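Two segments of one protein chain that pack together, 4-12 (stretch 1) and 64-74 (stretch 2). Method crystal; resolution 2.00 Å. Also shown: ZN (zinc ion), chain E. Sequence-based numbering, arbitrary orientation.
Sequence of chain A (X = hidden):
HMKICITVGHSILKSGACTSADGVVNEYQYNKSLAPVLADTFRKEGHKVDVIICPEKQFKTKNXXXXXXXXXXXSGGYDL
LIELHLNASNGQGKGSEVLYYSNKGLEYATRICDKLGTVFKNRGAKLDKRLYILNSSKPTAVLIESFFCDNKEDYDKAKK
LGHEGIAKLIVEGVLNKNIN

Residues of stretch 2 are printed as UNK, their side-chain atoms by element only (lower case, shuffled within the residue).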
ATOM      1  N   ILE A   4       0.980 -11.970   6.563  1.00 14.13           N
ATOM      2  CA  ILE A   4       0.653 -10.840   5.706  1.00 12.66           C
ATOM      3  C   ILE A   4       1.825 -10.501   4.801  1.00 12.26           C
ATOM      4  O   ILE A   4       2.982 -10.515   5.227  1.00 12.40           O
ATOM      5  CB  ILE A   4       0.275  -9.586   6.540  1.00 12.28           C
ATOM      6  CG1 ILE A   4      -0.862  -9.897   7.509  1.00 12.43           C
ATOM      7  CG2 ILE A   4      -0.142  -8.437   5.635  1.00 10.89           C
ATOM      8  CD1 ILE A   4      -1.272  -8.712   8.380  1.00 12.21           C
ATOM      9  N   CYS A   5       1.524 -10.206   3.543  1.00 11.54           N
ATOM     10  CA  CYS A   5       2.546  -9.776   2.599  1.00 10.98           C
ATOM     11  C   CYS A   5       2.320  -8.313   2.301  1.00 10.21           C
ATOM     12  O   CYS A   5       1.196  -7.918   2.000  1.00  9.88           O
ATOM     13  CB  CYS A   5       2.458 -10.570   1.303  1.00 11.04           C
ATOM     14  SG  CYS A   5       3.726 -10.125   0.072  1.00 11.76           S
ATOM     15  N   ILE A   6       3.380  -7.511   2.408  1.00  9.62           N
ATOM     16  CA  ILE A   6       3.329  -6.109   2.015  1.00  9.02           C
ATOM     17  C   ILE A   6       4.264  -5.922   0.830  1.00  8.98           C
ATOM     18  O   ILE A   6       5.471  -6.140   0.952  1.00  9.31           O
ATOM     19  CB  ILE A   6       3.776  -5.153   3.147  1.00  8.68           C
ATOM     20  CG1 ILE A   6       2.887  -5.303   4.377  1.00  8.92           C
ATOM     21  CG2 ILE A   6       3.728  -3.696   2.674  1.00  8.50           C
ATOM     22  CD1 ILE A   6       3.407  -4.534   5.591  1.00  7.38           C
ATOM     23  N   THR A   7       3.704  -5.558  -0.320  1.00  8.49           N
ATOM     24  CA  THR A   7       4.518  -5.173  -1.459  1.00  8.44           C
ATOM     25  C   THR A   7       4.574  -3.653  -1.549  1.00  7.93           C
ATOM     26  O   THR A   7       3.599  -2.974  -1.240  1.00  7.29           O
ATOM     27  CB  THR A   7       3.985  -5.744  -2.779  1.00  8.35           C
ATOM     28  OG1 THR A   7       2.649  -5.296  -3.002  1.00  9.67           O
ATOM     29  CG2 THR A   7       4.010  -7.262  -2.760  1.00  8.53           C
ATOM     30  N   VAL A   8       5.734  -3.129  -1.941  1.00  7.88           N
ATOM     31  CA  VAL A   8       5.872  -1.718  -2.260  1.00  7.59           C
ATOM     32  C   VAL A   8       5.678  -1.560  -3.762  1.00  7.82           C
ATOM     33  O   VAL A   8       6.351  -2.219  -4.556  1.00  7.36           O
ATOM     34  CB  VAL A   8       7.249  -1.173  -1.839  1.00  8.25           C
ATOM     35  CG1 VAL A   8       7.503   0.203  -2.438  1.00  7.09           C
ATOM     36  CG2 VAL A   8       7.353  -1.143  -0.307  1.00  8.22           C
ATOM     37  N   GLY A   9       4.739  -0.698  -4.140  1.00  7.47           N
ATOM     38  CA  GLY A   9       4.464  -0.429  -5.533  1.00  7.66           C
ATOM     39  C   GLY A   9       5.621   0.261  -6.229  1.00  7.94           C
ATOM     40  O   GLY A   9       6.373   1.019  -5.610  1.00  8.13           O
ATOM     41  N   HIS A  10       5.767  -0.040  -7.518  1.00  8.61           N
ATOM     42  CA  HIS A  10       6.748   0.592  -8.401  1.00  8.98           C
ATOM     43  C   HIS A  10       8.175   0.145  -8.109  1.00  9.49           C
ATOM     44  O   HIS A  10       8.392  -0.758  -7.302  1.00  9.65           O
ATOM     45  CB  HIS A  10       6.580   2.110  -8.360  1.00  9.17           C
ATOM     46  CG  HIS A  10       5.163   2.538  -8.561  1.00  9.31           C
ATOM     47  ND1 HIS A  10       4.531   2.448  -9.782  1.00 10.66           N
ATOM     48  CD2 HIS A  10       4.237   3.002  -7.690  1.00  9.59           C
ATOM     49  CE1 HIS A  10       3.288   2.873  -9.662  1.00  9.99           C
ATOM     50  NE2 HIS A  10       3.082   3.216  -8.402  1.00  8.85           N
ATOM     51  N   SER A  11       9.136   0.751  -8.804  1.00 10.05           N
ATOM     52  CA  SER A  11      10.548   0.397  -8.674  1.00 10.56           C
ATOM     53  C   SER A  11      11.451   1.470  -9.270  1.00 11.03           C
ATOM     54  O   SER A  11      10.991   2.391  -9.943  1.00 10.58           O
ATOM     55  CB  SER A  11      10.823  -0.927  -9.391  1.00 11.07           C
ATOM     56  OG  SER A  11      10.595  -0.811 -10.787  1.00 11.26           O
ATOM     57  N   ILE A  12      12.746   1.329  -9.021  1.00 11.74           N
ATOM     58  CA  ILE A  12      13.753   2.121  -9.697  1.00 12.30           C
ATOM     59  C   ILE A  12      14.402   1.244 -10.756  1.00 13.44           C
ATOM     60  O   ILE A  12      15.065   0.254 -10.427  1.00 13.74           O
ATOM     61  CB  ILE A  12      14.813   2.643  -8.721  1.00 12.45           C
ATOM     62  CG1 ILE A  12      14.185   3.637  -7.750  1.00 11.77           C
ATOM     63  CG2 ILE A  12      15.959   3.306  -9.482  1.00 12.79           C
ATOM     64  CD1 ILE A  12      15.151   4.219  -6.757  1.00 12.88           C
ATOM     65  N   UNK A  64       8.903  -5.905 -15.464  1.00 19.54           N
ATOM     66  CA  UNK A  64       9.536  -6.850 -14.542  1.00 18.70           C
ATOM     67  C   UNK A  64       9.023  -6.760 -13.084  1.00 17.50           C
ATOM     68  O   UNK A  64       9.326  -7.634 -12.273  1.00 17.13           O
ATOM     69  o   UNK A  64      13.952  -7.148 -15.346  1.00 17.27           O
ATOM     70  c   UNK A  64      11.650  -7.039 -15.978  1.00 19.64           C
ATOM     71  o   UNK A  64      13.421  -5.841 -17.027  1.00 20.02           O
ATOM     72  c   UNK A  64      13.112  -6.645 -16.120  1.00 19.35           C
ATOM     73  c   UNK A  64      11.058  -6.692 -14.604  1.00 19.01           C
ATOM     74  N   UNK A  65       8.247  -5.724 -12.758  1.00 16.34           N
ATOM     75  CA  UNK A  65       7.669  -5.590 -11.412  1.00 15.44           C
ATOM     76  C   UNK A  65       6.675  -6.727 -11.136  1.00 15.47           C
ATOM     77  O   UNK A  65       6.691  -7.339 -10.059  1.00 15.00           O
ATOM     78  o   UNK A  65       6.012  -1.605 -11.222  1.00 12.14           O
ATOM     79  o   UNK A  65       7.953  -0.657 -11.556  1.00 14.52           O
ATOM     80  c   UNK A  65       6.992  -4.222 -11.239  1.00 14.68           C
ATOM     81  c   UNK A  65       7.252  -1.670 -11.359  1.00 13.93           C
ATOM     82  c   UNK A  65       7.957  -3.033 -11.289  1.00 14.34           C
ATOM     83  N   UNK A  66       5.824  -7.007 -12.119  1.00 15.86           N
ATOM     84  CA  UNK A  66       4.884  -8.126 -12.051  1.00 16.14           C
ATOM     85  C   UNK A  66       5.617  -9.462 -11.917  1.00 16.46           C
ATOM     86  O   UNK A  66       5.334 -10.241 -11.007  1.00 16.51           O
ATOM     87  c   UNK A  66       3.993  -8.139 -13.301  1.00 16.85           C
ATOM     88  n   UNK A  66      -0.012 -10.070 -15.625  1.00 21.17           N
ATOM     89  c   UNK A  66       2.975  -9.275 -13.350  1.00 18.09           C
ATOM     90  c   UNK A  66       0.992 -10.235 -14.543  1.00 20.55           C
ATOM     91  c   UNK A  66       2.030  -9.128 -14.535  1.00 19.42           C
ATOM     92  N   UNK A  67       6.564  -9.708 -12.821  1.00 16.40           N
ATOM     93  CA  UNK A  67       7.331 -10.956 -12.847  1.00 16.75           C
ATOM     94  C   UNK A  67       8.094 -11.204 -11.553  1.00 16.13           C
ATOM     95  O   UNK A  67       8.287 -12.350 -11.158  1.00 16.05           O
ATOM     96  c   UNK A  67       8.328 -10.945 -14.011  1.00 17.49           C
ATOM     97  o   UNK A  67       7.730 -10.450 -15.190  1.00 18.75           O
ATOM     98  N   UNK A  68       8.535 -10.129 -10.901  1.00 15.18           N
ATOM     99  CA  UNK A  68       9.222 -10.243  -9.620  1.00 14.94           C
ATOM    100  C   UNK A  68       8.242 -10.509  -8.474  1.00 14.21           C
ATOM    101  O   UNK A  68       8.452 -11.422  -7.679  1.00 14.44           O
ATOM    102  c   UNK A  68      12.681  -9.788  -6.711  1.00 16.81           C
ATOM    103  c   UNK A  68      10.031  -8.976  -9.325  1.00 14.69           C
ATOM    104  c   UNK A  68      10.306  -8.385  -6.883  1.00 14.87           C
ATOM    105  c   UNK A  68      10.790  -9.031  -8.018  1.00 15.00           C
ATOM    106  c   UNK A  68      10.993  -8.435  -5.681  1.00 15.37           C
ATOM    107  c   UNK A  68      11.985  -9.735  -7.911  1.00 16.13           C
ATOM    108  o   UNK A  68      12.846  -9.181  -4.406  1.00 18.40           O
ATOM    109  c   UNK A  68      12.169  -9.142  -5.598  1.00 16.39           C
ATOM    110  N   UNK A  69       7.183  -9.708  -8.393  1.00 13.45           N
ATOM    111  CA  UNK A  69       6.275  -9.747  -7.240  1.00 12.99           C
ATOM    112  C   UNK A  69       5.392 -10.997  -7.189  1.00 13.27           C
ATOM    113  O   UNK A  69       5.337 -11.669  -6.164  1.00 13.74           O
ATOM    114  c   UNK A  69       6.187  -7.241  -6.737  1.00 11.67           C
ATOM    115  n   UNK A  69       3.992  -4.317  -7.904  1.00  7.72           N
ATOM    116  c   UNK A  69       4.698  -5.613  -7.954  1.00  9.60           C
ATOM    117  c   UNK A  69       5.414  -8.480  -7.183  1.00 12.04           C
ATOM    118  c   UNK A  69       5.301  -6.013  -6.610  1.00  9.47           C
ATOM    119  N   UNK A  70       4.725 -11.312  -8.295  1.00 13.71           N
ATOM    120  CA  UNK A  70       3.693 -12.368  -8.322  1.00 14.11           C
ATOM    121  C   UNK A  70       4.126 -13.771  -7.830  1.00 14.69           C
ATOM    122  O   UNK A  70       3.413 -14.380  -7.029  1.00 14.68           O
ATOM    123  c   UNK A  70       1.024 -11.070  -8.895  1.00 12.87           C
ATOM    124  c   UNK A  70       2.114 -11.243  -9.951  1.00 14.20           C
ATOM    125  c   UNK A  70       3.024 -12.457  -9.723  1.00 14.57           C
ATOM    126  c   UNK A  70       2.213 -13.756  -9.883  1.00 14.99           C
ATOM    127  N   UNK A  71       5.273 -14.291  -8.306  1.00 14.95           N
ATOM    128  CA  UNK A  71       5.735 -15.593  -7.797  1.00 15.43           C
ATOM    129  C   UNK A  71       6.029 -15.590  -6.286  1.00 15.58           C
ATOM    130  O   UNK A  71       5.753 -16.575  -5.595  1.00 15.53           O
ATOM    131  c   UNK A  71       6.903 -14.987  -9.821  1.00 15.89           C
ATOM    132  c   UNK A  71       7.024 -15.851  -8.598  1.00 16.22           C
ATOM    133  c   UNK A  71       6.150 -13.774  -9.374  1.00 15.09           C
ATOM    134  N   UNK A  72       6.576 -14.482  -5.788  1.00 15.27           N
ATOM    135  CA  UNK A  72       6.908 -14.340  -4.370  1.00 15.42           C
ATOM    136  C   UNK A  72       5.656 -14.180  -3.517  1.00 14.93           C
ATOM    137  O   UNK A  72       5.550 -14.781  -2.446  1.00 15.46           O
ATOM    138  n   UNK A  72      11.561 -12.656  -4.951  1.00 20.09           N
ATOM    139  c   UNK A  72       7.869 -13.160  -4.157  1.00 15.21           C
ATOM    140  c   UNK A  72      10.182 -12.243  -4.676  1.00 18.05           C
ATOM    141  c   UNK A  72       9.252 -13.449  -4.706  1.00 16.76           C
ATOM    142  c   UNK A  72      12.040 -12.982  -6.153  1.00 21.89           C
ATOM    143  n   UNK A  72      11.269 -12.936  -7.237  1.00 22.20           N
ATOM    144  n   UNK A  72      13.312 -13.354  -6.275  1.00 23.59           N
ATOM    145  N   UNK A  73       4.708 -13.373  -3.986  1.00 14.41           N
ATOM    146  CA  UNK A  73       3.404 -13.280  -3.328  1.00 13.92           C
ATOM    147  C   UNK A  73       2.728 -14.661  -3.255  1.00 14.61           C
ATOM    148  O   UNK A  73       2.189 -15.053  -2.214  1.00 14.41           O
ATOM    149  c   UNK A  73       2.981 -10.852  -3.876  1.00 12.42           C
ATOM    150  c   UNK A  73       2.469 -12.276  -4.046  1.00 13.80           C
ATOM    151  c   UNK A  73       1.048 -12.389  -3.512  1.00 13.71           C
ATOM    152  N   UNK A  74       2.788 -15.409  -4.351  1.00 14.72           N
ATOM    153  CA  UNK A  74       2.073 -16.674  -4.445  1.00 15.26           C
ATOM    154  C   UNK A  74       2.793 -17.893  -3.861  1.00 16.34           C
ATOM    155  O   UNK A  74       2.194 -18.973  -3.767  1.00 17.17           O
ATOM    156  n   UNK A  74       0.642 -15.659  -7.688  1.00 12.11           N
ATOM    157  c   UNK A  74       0.621 -15.960  -6.392  1.00 14.42           C
ATOM    158  c   UNK A  74       1.684 -16.928  -5.904  1.00 15.37           C
ATOM    159  o   UNK A  74      -0.211 -15.486  -5.607  1.00 12.36           O
TER
HETATM  160 ZN    ZN E 180       1.378   3.759  -7.499  1.00  9.00          ZN
HETATM  161  O   HOH W   1       6.488  -2.897  -7.207  1.00  9.88           O
HETATM  162  O   HOH W   2       4.186  -1.853  -8.924  1.00  7.71           O
HETATM  163  O   HOH W   3       4.965   0.782 -11.896  1.00  9.04           O
HETATM  164  O   HOH W   4       0.429   2.775  -9.505  1.00 13.81           O

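Position 64 carries three carbons, the third bearing two oxygens, and turns sideways to the strand, touching nothing there: Glu-64. Position 65 has the same make-up, three carbons ending in two oxygens, but points toward stretch 1, and one oxygen lies 2.8 Å from Ser-11 OG. This is Glu-65; Ser-11 OG donates a hydrogen bond to its OE2, while OE1 takes hydrogen bonds from waters 2 and 3.

Position 66 is four carbons in a row ending in nitrogen, fully extended and out of reach: Lys-66. Position 67, one carbon then one oxygen, is exposed: Ser-67. Position 68 shows one carbon and a six-carbon ring bearing an oxygen, again clear of the strand: Tyr-68.

Position 69 repeats the four-carbon chain with terminal nitrogen, but here it is buried, its CA-to-CB bond points toward stretch 1, and a carbon lies 4.1 Å from Thr-7 CB. It is Lys-69, and the contacting carbon is CD. Its NZ donates to water 1 at 3.0 Å and water 2 at 2.7 Å, so the aliphatic part packs while the charged end is hydrated.

Position 70 has four carbons, forked at the first with one arm two carbons long, and faces elsewhere: Ile-70. At position 71 three carbons close a ring onto the backbone nitrogen, which therefore has no hydrogen to give to the preceding turn; the helix kinks here, at Pro-71. Position 72 has three carbons, a nitrogen, then a carbon with two more nitrogens. It starts toward the strand but its end leads away: Arg-72, whose NH1 donates to Tyr-68 O (3.2 Å).

Position 73, one carbon carrying two, meets both Cys-5 and Thr-7: Val-73. Its CG2 lies 4.1 Å from Cys-5 SG and 3.9 Å from Thr-7 CG2. Position 74, two carbons with an oxygen and a nitrogen on the second, does not reach the strand: Asn-74.

The rule is a four-residue repeat. Positions 65, 69 and 73 line one helix face, set almost antiparallel (174°) to the strand, with axes 10.0 Å apart. Along the strand, Cys-5 and Thr-7 offer alternate side chains to that face. The chemistry is graded: apolar at Val-73, mixed at Lys-69, polar at Glu-65. Water 3 accepts from His-10 ND1 and donates to Glu-65 OE1, both at 2.7 Å, while His-10 NE2 binds zinc at 2.0 Å; the helix thus supports a metal ligand through water.

Stretch 2 64-74: EEKSYKIPRVN
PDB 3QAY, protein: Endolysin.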